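PDB 3CTP: periplasmic binding protein/LacI transcriptional regulator from Alkaliphilus metalliredigens, which binds the sugar beta-D-xylulofuranose in its periplasmic-binding-protein-like core and probably acts as a LacI-family transcriptional repressor. Local coordinates for residues Arg248-Lys252 against Arg253-Ile257; Ile235-Asn239 against Asp240-Ala244; Ile282-Ile286 against Glu287-Tyr291. One frame throughout, in Å; residues are numbered along the deposited sequence.

Overall arrangement
All three contacts lie at the ends of helices, two of them beside the bound sugar. Contacts 2 and 1 lie in series on helix 240-252, contact 2 at its N-terminus and contact 1 at its C-terminus, with centres about 14 Å apart; both touch the second subunit. Contact 3, at the start of helix 286-302, is centred about 18 Å from contact 2 and about 31 Å from contact 1. Contacts 2 and 3 do not touch, their nearest atoms being about 5 Å apart, yet both reach beta-D-xylulofuranose, through Asn-239 and Gln-284. In contact 1, Val-255 has its side chain about 7 Å from a bound sodium ion.

Contact 1: Arg248-Lys252 against Arg253-Ile257; sequences RALKK and RGVSI
Leu-250 and Arg-253 open the set of backbone bonds that finishes this helix. The carbonyl oxygen of Leu-250 accepts twice: Arg-253 N reaches Leu-250 O at 3.0 Å along a more bent path, and Val-255 N reaches it at 3.1 Å along a straighter line of 160°. The two donors come from opposite faces of the carbonyl plane, so the oxygen is gripped between them. One residue on, Gly-254 N donates to Lys-251 O at 2.9 Å, again from well above the plane. The bond from Arg-253 N to Ala-249 O is weak.

The apolar part of the contact folds the chain after the helix back against Leu-250. Val-255 CB lies 3.9 Å from Leu-250 CB, the two side chains meeting at a slant, and CG2 of the valine approaches CD2 of the leucine. With CG1 anti to the backbone N (chi1 171°), Val-255 holds CG2 on the side facing the leucine. Further along, Ile-257 CD1 meets Leu-250 CD1 at 4.1 Å, the side chains crossing nearly at right angles. Leu-250 and Ile-257 both also pack on Ile-263 of strand 262-264, which joins the helix end to the sheet. The exposed side chain of Arg-253 brings CG unusually close to Ala-249 O, and with its torsions strained as well, its placement is doubtful.

The charged ends find partners beyond these residues: Lys-251 NZ hydrogen-bonds to Tyr-276 O, while Arg-248 and Lys-252 form salt bridges with Glu-273 and Glu-321 of the second subunit.

Gly-254, with its positive phi of 78°, is the C-prime residue, and the paired bonds from Val-255 to Leu-250 and from Gly-254 to Lys-251, reinforced by the leucine-valine packing, are the signature of a Schellman motif closing the C-terminus of helix 240-252.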
loop_
_atom_site.group_PDB
_atom_site.type_symbol
_atom_site.label_atom_id
_atom_site.label_comp_id
_atom_site.label_asym_id
_atom_site.label_seq_id
_atom_site.Cartn_x
_atom_site.Cartn_y
_atom_site.Cartn_z
ATOM N N ARG A 248 -6.037 -16.163 2.388
ATOM C CA ARG A 248 -4.937 -16.567 3.295
ATOM C C ARG A 248 -5.476 -17.487 4.381
ATOM O O ARG A 248 -4.864 -18.524 4.708
ATOM C CB ARG A 248 -4.300 -15.340 3.954
ATOM C CG ARG A 248 -3.566 -15.642 5.309
ATOM C CD ARG A 248 -2.974 -14.336 5.874
ATOM N NE ARG A 248 -2.194 -14.494 7.103
ATOM C CZ ARG A 248 -2.694 -14.329 8.319
ATOM N NH1 ARG A 248 -3.975 -14.032 8.468
ATOM N NH2 ARG A 248 -1.908 -14.462 9.389
ATOM N N ALA A 249 -6.628 -17.119 4.937
ATOM C CA ALA A 249 -7.247 -17.939 5.988
ATOM C C ALA A 249 -7.637 -19.301 5.456
ATOM O O ALA A 249 -7.445 -20.307 6.131
ATOM C CB ALA A 249 -8.452 -17.248 6.574
ATOM N N LEU A 250 -8.213 -19.338 4.259
ATOM C CA LEU A 250 -8.593 -20.623 3.643
ATOM C C LEU A 250 -7.360 -21.480 3.377
ATOM O O LEU A 250 -7.362 -22.699 3.666
ATOM C CB LEU A 250 -9.368 -20.371 2.339
ATOM C CG LEU A 250 -10.796 -19.839 2.519
ATOM C CD1 LEU A 250 -11.371 -19.334 1.211
ATOM C CD2 LEU A 250 -11.726 -20.904 3.128
ATOM N N LYS A 251 -6.295 -20.862 2.847
ATOM C CA LYS A 251 -5.053 -21.608 2.568
ATOM C C LYS A 251 -4.471 -22.219 3.854
ATOM O O LYS A 251 -3.951 -23.359 3.842
ATOM C CB LYS A 251 -4.009 -20.689 1.898
ATOM C CG LYS A 251 -4.285 -20.363 0.436
ATOM C CD LYS A 251 -3.324 -19.270 -0.030
ATOM C CE LYS A 251 -3.480 -18.946 -1.505
ATOM N NZ LYS A 251 -2.411 -17.981 -1.943
ATOM N N LYS A 252 -4.534 -21.479 4.958
ATOM C CA LYS A 252 -3.998 -21.983 6.230
ATOM C C LYS A 252 -4.723 -23.260 6.651
ATOM O O LYS A 252 -4.169 -24.088 7.389
ATOM C CB LYS A 252 -4.131 -20.938 7.330
ATOM C CG LYS A 252 -3.247 -19.709 7.168
ATOM C CD LYS A 252 -1.779 -20.080 7.111
ATOM C CE LYS A 252 -0.901 -18.900 7.497
ATOM N NZ LYS A 252 0.504 -19.088 7.034
ATOM N N ARG A 253 -5.955 -23.426 6.184
ATOM C CA ARG A 253 -6.750 -24.597 6.552
ATOM C C ARG A 253 -6.636 -25.674 5.483
ATOM O O ARG A 253 -7.373 -26.649 5.513
ATOM C CB ARG A 253 -8.232 -24.255 6.705
ATOM C CG ARG A 253 -8.580 -22.871 7.169
ATOM C CD ARG A 253 -9.340 -22.896 8.478
ATOM N NE ARG A 253 -10.222 -24.048 8.635
ATOM C CZ ARG A 253 -10.614 -24.516 9.818
ATOM N NH1 ARG A 253 -10.202 -23.923 10.932
ATOM N NH2 ARG A 253 -11.412 -25.571 9.893
ATOM N N GLY A 254 -5.758 -25.480 4.509
ATOM C CA GLY A 254 -5.566 -26.481 3.463
ATOM C C GLY A 254 -6.619 -26.503 2.377
ATOM O O GLY A 254 -6.732 -27.481 1.631
ATOM N N VAL A 255 -7.388 -25.421 2.262
ATOM C CA VAL A 255 -8.466 -25.349 1.272
ATOM C C VAL A 255 -7.897 -25.090 -0.117
ATOM O O VAL A 255 -6.971 -24.286 -0.271
ATOM C CB VAL A 255 -9.507 -24.257 1.668
ATOM C CG1 VAL A 255 -10.512 -24.013 0.552
ATOM C CG2 VAL A 255 -10.237 -24.671 2.921
ATOM N N SER A 256 -8.430 -25.790 -1.125
ATOM C CA SER A 256 -7.961 -25.628 -2.489
ATOM C C SER A 256 -8.899 -24.690 -3.218
ATOM O O SER A 256 -10.107 -24.894 -3.238
ATOM C CB SER A 256 -7.899 -26.978 -3.228
ATOM O OG SER A 256 -6.732 -27.688 -2.836
ATOM N N ILE A 257 -8.325 -23.646 -3.803
ATOM C CA ILE A 257 -9.081 -22.675 -4.594
ATOM C C ILE A 257 -8.541 -22.784 -6.016
ATOM O O ILE A 257 -7.333 -22.713 -6.218
ATOM C CB ILE A 257 -8.824 -21.260 -4.044
ATOM C CG1 ILE A 257 -9.313 -21.159 -2.593
ATOM C CG2 ILE A 257 -9.510 -20.196 -4.893
ATOM C CD1 ILE A 257 -8.731 -19.951 -1.838
#

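Contact 2: Ile235-Asn239 against Asp240-Ala244; sequences IFVFN and DIAAA. With XLF (beta-D-xylulofuranose), chain C.
The Phe-238 ring carries Ala-242 over one face, the methyl CB standing 4.1 Å from the ring centroid in a CH-pi contact, while C5 of the sugar lies at the ring's edge, near its plane. The second flat group, the Asn-239 carboxamide, works from both ends. Its OD1 takes the N-H of Ala-242 at 2.8 Å, nearly in line with the amide C=O, and its ND2 donates to XLF O5 at 3.1 Å. Asn-239 CG sits between the backbone N and the carbonyl carbon (chi1 69°), which turns OD1 back over the first turn of the helix; this is an N-cap. ND2 also hydrogen-bonds to Asp-213, so both ends of the amide are tied and its rotation is probably fixed. Asn-239 O completes the turn by accepting from Ala-243 N at 3.0 Å. Val-237 of the strand packs its CG1 on Ala-242 CB at 3.7 Å.

These residues form the strand-to-helix turn of the beta-alpha-beta unit of strand 234-237, helix 240-252 and strand 262-264. Strand 234-237 runs between strands 175-179 and 262-264, helix 271-274 packs on Ile-241, and Leu-274 of the second subunit touches the same isoleucine.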
loop_
_atom_site.group_PDB
_atom_site.type_symbol
_atom_site.label_atom_id
_atom_site.label_comp_id
_atom_site.label_asym_id
_atom_site.label_seq_id
_atom_site.Cartn_x
_atom_site.Cartn_y
_atom_site.Cartn_z
ATOM N N ILE A 235 -17.588 -17.418 -3.088
ATOM C CA ILE A 235 -17.594 -16.302 -2.144
ATOM C C ILE A 235 -17.289 -15.035 -2.918
ATOM O O ILE A 235 -16.305 -15.000 -3.676
ATOM C CB ILE A 235 -16.481 -16.491 -1.096
ATOM C CG1 ILE A 235 -16.684 -17.800 -0.335
ATOM C CG2 ILE A 235 -16.501 -15.321 -0.087
ATOM C CD1 ILE A 235 -15.518 -18.144 0.580
ATOM N N PHE A 236 -18.111 -14.000 -2.729
ATOM C CA PHE A 236 -17.825 -12.675 -3.275
ATOM C C PHE A 236 -17.358 -11.821 -2.100
ATOM O O PHE A 236 -18.088 -11.683 -1.114
ATOM C CB PHE A 236 -19.119 -12.077 -3.890
ATOM C CG PHE A 236 -19.019 -10.613 -4.299
ATOM C CD1 PHE A 236 -17.874 -10.114 -4.895
ATOM C CD2 PHE A 236 -20.128 -9.760 -4.129
ATOM C CE1 PHE A 236 -17.796 -8.760 -5.269
ATOM C CE2 PHE A 236 -20.059 -8.393 -4.495
ATOM C CZ PHE A 236 -18.897 -7.903 -5.088
ATOM N N VAL A 237 -16.141 -11.283 -2.197
ATOM C CA VAL A 237 -15.610 -10.432 -1.131
ATOM C C VAL A 237 -15.572 -8.985 -1.598
ATOM O O VAL A 237 -15.239 -8.700 -2.751
ATOM C CB VAL A 237 -14.186 -10.871 -0.717
ATOM C CG1 VAL A 237 -13.771 -10.102 0.546
ATOM C CG2 VAL A 237 -14.138 -12.381 -0.459
ATOM N N PHE A 238 -15.929 -8.066 -0.706
ATOM C CA PHE A 238 -16.198 -6.685 -1.127
ATOM C C PHE A 238 -15.036 -5.950 -1.772
ATOM O O PHE A 238 -15.265 -4.969 -2.494
ATOM C CB PHE A 238 -16.773 -5.855 0.044
ATOM C CG PHE A 238 -15.791 -5.617 1.177
ATOM C CD1 PHE A 238 -15.023 -4.450 1.212
ATOM C CD2 PHE A 238 -15.689 -6.516 2.232
ATOM C CE1 PHE A 238 -14.152 -4.244 2.261
ATOM C CE2 PHE A 238 -14.826 -6.303 3.293
ATOM C CZ PHE A 238 -14.059 -5.155 3.305
ATOM N N ASN A 239 -13.791 -6.342 -1.495
ATOM C CA ASN A 239 -12.686 -5.800 -2.291
ATOM C C ASN A 239 -11.530 -6.756 -2.341
ATOM O O ASN A 239 -11.568 -7.816 -1.705
ATOM C CB ASN A 239 -12.264 -4.378 -1.845
ATOM C CG ASN A 239 -11.600 -4.349 -0.503
ATOM O OD1 ASN A 239 -11.148 -5.368 -0.008
ATOM N ND2 ASN A 239 -11.531 -3.150 0.116
ATOM N N ASP A 240 -10.548 -6.443 -3.183
ATOM C CA ASP A 240 -9.476 -7.394 -3.435
ATOM C C ASP A 240 -8.572 -7.606 -2.227
ATOM O O ASP A 240 -8.129 -8.723 -1.985
ATOM C CB ASP A 240 -8.601 -6.975 -4.629
ATOM C CG ASP A 240 -9.316 -7.099 -5.959
ATOM O OD1 ASP A 240 -10.385 -7.743 -6.040
ATOM O OD2 ASP A 240 -8.770 -6.549 -6.951
ATOM N N ILE A 241 -8.274 -6.536 -1.488
ATOM C CA ILE A 241 -7.381 -6.711 -0.318
ATOM C C ILE A 241 -8.075 -7.542 0.776
ATOM O O ILE A 241 -7.446 -8.410 1.399
ATOM C CB ILE A 241 -6.804 -5.346 0.181
ATOM C CG1 ILE A 241 -5.782 -5.566 1.301
ATOM C CG2 ILE A 241 -7.910 -4.400 0.575
ATOM C CD1 ILE A 241 -4.528 -6.273 0.821
ATOM N N ALA A 242 -9.373 -7.329 0.989
ATOM C CA ALA A 242 -10.096 -8.203 1.924
ATOM C C ALA A 242 -10.118 -9.646 1.383
ATOM O O ALA A 242 -9.976 -10.619 2.125
ATOM C CB ALA A 242 -11.520 -7.670 2.126
ATOM N N ALA A 243 -10.301 -9.802 0.076
ATOM C CA ALA A 243 -10.299 -11.169 -0.499
ATOM C C ALA A 243 -8.967 -11.870 -0.230
ATOM O O ALA A 243 -8.934 -13.076 0.016
ATOM C CB ALA A 243 -10.538 -11.125 -2.028
ATOM N N ALA A 244 -7.864 -11.126 -0.328
ATOM C CA ALA A 244 -6.550 -11.710 -0.065
ATOM C C ALA A 244 -6.489 -12.260 1.353
ATOM O O ALA A 244 -5.869 -13.326 1.591
ATOM C CB ALA A 244 -5.450 -10.630 -0.245
HETATM O O4 XLF C . -15.239 1.663 -0.734
HETATM C C4 XLF C . -14.876 0.589 -1.606
HETATM C C5 XLF C . -14.422 -0.572 -0.734
HETATM O O5 XLF C . -13.002 -0.658 -0.899
HETATM C C3 XLF C . -13.649 0.951 -2.427
HETATM O O3 XLF C . -13.981 1.184 -3.802
HETATM C C2 XLF C . -12.802 -0.279 -2.258
HETATM O O2 XLF C . -13.262 -1.343 -3.117
HETATM C C1 XLF C . -11.327 -0.011 -2.478
HETATM O O1 XLF C . -10.580 -1.201 -2.179
#

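Contact 3: Ile282-Ile286 against Glu287-Tyr291; sequences INQPI and EALAY. With XLF (beta-D-xylulofuranose), chain C.
Pro-285, at the N-cap, is met by Ala-288 and Leu-289 from the first turn of the helix. Glu-287 serves a different partner, its OE1 hydrogen-bonded to Tyr-85 OH of helix 73-88. Ala-288 then brings its CB to 4.1 Å from Pro-285 CB. Leu-289, next in sequence, gives its N-H to Pro-285 O at 2.9 Å on an almost straight line (166°). Its CG lies 3.4 Å from Pro-285 O, and the CD1 branch passes on toward Gln-284, coming within 4.0 Å of OE1. Ala-290 N then donates to Ile-286 O at 2.8 Å.

Gln-284, just before this turn, stretches into the sugar pocket beyond CG, which is anti to the carbonyl carbon (chi1 -67°). NE2 donates to XLF O3 at 3.0 Å and also hydrogen-bonds to Asp-267, while OE1 accepts from Ser-154; together these probably fix which way round the carboxamide sits. A leucine in its place would probably leave XLF O3 without this donor and Ser-154 and Asp-267 without their amide partners.

Pro-285 centres an inverse gamma turn between strand 281-283 and helix 286-302. Around this junction, Val-81 of helix 73-88 packs on Ala-290, while Leu-289 rests on Met-313 of strand 311-318 and Ile-152 of strand 151-154.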
loop_
_atom_site.group_PDB
_atom_site.type_symbol
_atom_site.label_atom_id
_atom_site.label_comp_id
_atom_site.label_asym_id
_atom_site.label_seq_id
_atom_site.Cartn_x
_atom_site.Cartn_y
_atom_site.Cartn_z
ATOM N N ILE A 282 -13.664 -7.582 -10.207
ATOM C CA ILE A 282 -14.367 -6.598 -11.006
ATOM C C ILE A 282 -13.463 -5.377 -11.078
ATOM O O ILE A 282 -13.037 -4.816 -10.063
ATOM C CB ILE A 282 -15.689 -6.160 -10.343
ATOM C CG1 ILE A 282 -16.585 -7.376 -10.039
ATOM C CG2 ILE A 282 -16.418 -5.143 -11.242
ATOM C CD1 ILE A 282 -17.032 -8.160 -11.302
ATOM N N ASN A 283 -13.150 -4.964 -12.296
ATOM C CA ASN A 283 -12.289 -3.819 -12.518
ATOM C C ASN A 283 -12.932 -2.485 -12.197
ATOM O O ASN A 283 -13.969 -2.157 -12.771
ATOM C CB ASN A 283 -11.894 -3.786 -14.009
ATOM C CG ASN A 283 -10.859 -2.731 -14.319
ATOM O OD1 ASN A 283 -9.683 -2.882 -13.954
ATOM N ND2 ASN A 283 -11.274 -1.657 -15.018
ATOM N N GLN A 284 -12.298 -1.692 -11.317
ATOM C CA GLN A 284 -12.579 -0.249 -11.277
ATOM C C GLN A 284 -11.602 0.487 -12.167
ATOM O O GLN A 284 -10.383 0.236 -12.089
ATOM C CB GLN A 284 -12.413 0.306 -9.854
ATOM C CG GLN A 284 -13.423 -0.205 -8.864
ATOM C CD GLN A 284 -13.527 0.721 -7.669
ATOM O OE1 GLN A 284 -14.002 1.841 -7.803
ATOM N NE2 GLN A 284 -13.129 0.242 -6.477
ATOM N N PRO A 285 -12.111 1.371 -13.043
ATOM C CA PRO A 285 -11.226 1.966 -14.048
ATOM C C PRO A 285 -10.473 3.151 -13.474
ATOM O O PRO A 285 -10.906 4.310 -13.594
ATOM C CB PRO A 285 -12.189 2.418 -15.152
ATOM C CG PRO A 285 -13.496 2.696 -14.416
ATOM C CD PRO A 285 -13.540 1.664 -13.283
ATOM N N ILE A 286 -9.357 2.852 -12.806
ATOM C CA ILE A 286 -8.628 3.877 -12.068
ATOM C C ILE A 286 -8.250 5.065 -12.956
ATOM O O ILE A 286 -8.349 6.227 -12.537
ATOM C CB ILE A 286 -7.369 3.259 -11.399
ATOM C CG1 ILE A 286 -7.836 2.322 -10.267
ATOM C CG2 ILE A 286 -6.474 4.340 -10.846
ATOM C CD1 ILE A 286 -6.686 1.611 -9.494
ATOM N N GLU A 287 -7.792 4.799 -14.182
ATOM C CA GLU A 287 -7.404 5.927 -15.039
ATOM C C GLU A 287 -8.600 6.841 -15.324
ATOM O O GLU A 287 -8.480 8.090 -15.270
ATOM C CB GLU A 287 -6.779 5.462 -16.368
ATOM C CG GLU A 287 -5.414 4.814 -16.184
ATOM C CD GLU A 287 -4.291 5.819 -16.077
ATOM O OE1 GLU A 287 -4.441 6.952 -16.593
ATOM O OE2 GLU A 287 -3.241 5.468 -15.494
ATOM N N ALA A 288 -9.744 6.256 -15.682
ATOM C CA ALA A 288 -10.931 7.085 -15.941
ATOM C C ALA A 288 -11.409 7.805 -14.675
ATOM O O ALA A 288 -11.847 8.966 -14.735
ATOM C CB ALA A 288 -12.075 6.240 -16.520
ATOM N N LEU A 289 -11.373 7.122 -13.532
ATOM C CA LEU A 289 -11.795 7.769 -12.282
ATOM C C LEU A 289 -10.896 8.957 -11.976
ATOM O O LEU A 289 -11.377 10.039 -11.635
ATOM C CB LEU A 289 -11.706 6.787 -11.114
ATOM C CG LEU A 289 -12.756 5.679 -11.143
ATOM C CD1 LEU A 289 -12.327 4.555 -10.187
ATOM C CD2 LEU A 289 -14.141 6.233 -10.737
ATOM N N ALA A 290 -9.576 8.749 -12.080
ATOM C CA ALA A 290 -8.630 9.808 -11.735
ATOM C C ALA A 290 -8.749 10.976 -12.692
ATOM O O ALA A 290 -8.733 12.140 -12.290
ATOM C CB ALA A 290 -7.188 9.229 -11.757
ATOM N N TYR A 291 -8.831 10.675 -13.987
ATOM C CA TYR A 291 -9.025 11.711 -14.983
ATOM C C TYR A 291 -10.252 12.554 -14.657
ATOM O O TYR A 291 -10.209 13.803 -14.677
ATOM C CB TYR A 291 -9.181 11.080 -16.385
ATOM C CG TYR A 291 -9.651 12.055 -17.446
ATOM C CD1 TYR A 291 -8.757 12.875 -18.091
ATOM C CD2 TYR A 291 -10.996 12.150 -17.781
ATOM C CE1 TYR A 291 -9.186 13.792 -19.052
ATOM C CE2 TYR A 291 -11.434 13.053 -18.760
ATOM C CZ TYR A 291 -10.514 13.860 -19.381
ATOM O OH TYR A 291 -10.931 14.750 -20.353
HETATM O O4 XLF C . -15.239 1.663 -0.734
HETATM C C4 XLF C . -14.876 0.589 -1.606
HETATM C C5 XLF C . -14.422 -0.572 -0.734
HETATM O O5 XLF C . -13.002 -0.658 -0.899
HETATM C C3 XLF C . -13.649 0.951 -2.427
HETATM O O3 XLF C . -13.981 1.184 -3.802
HETATM C C2 XLF C . -12.802 -0.279 -2.258
HETATM O O2 XLF C . -13.262 -1.343 -3.117
HETATM C C1 XLF C . -11.327 -0.011 -2.478
HETATM O O1 XLF C . -10.580 -1.201 -2.179
#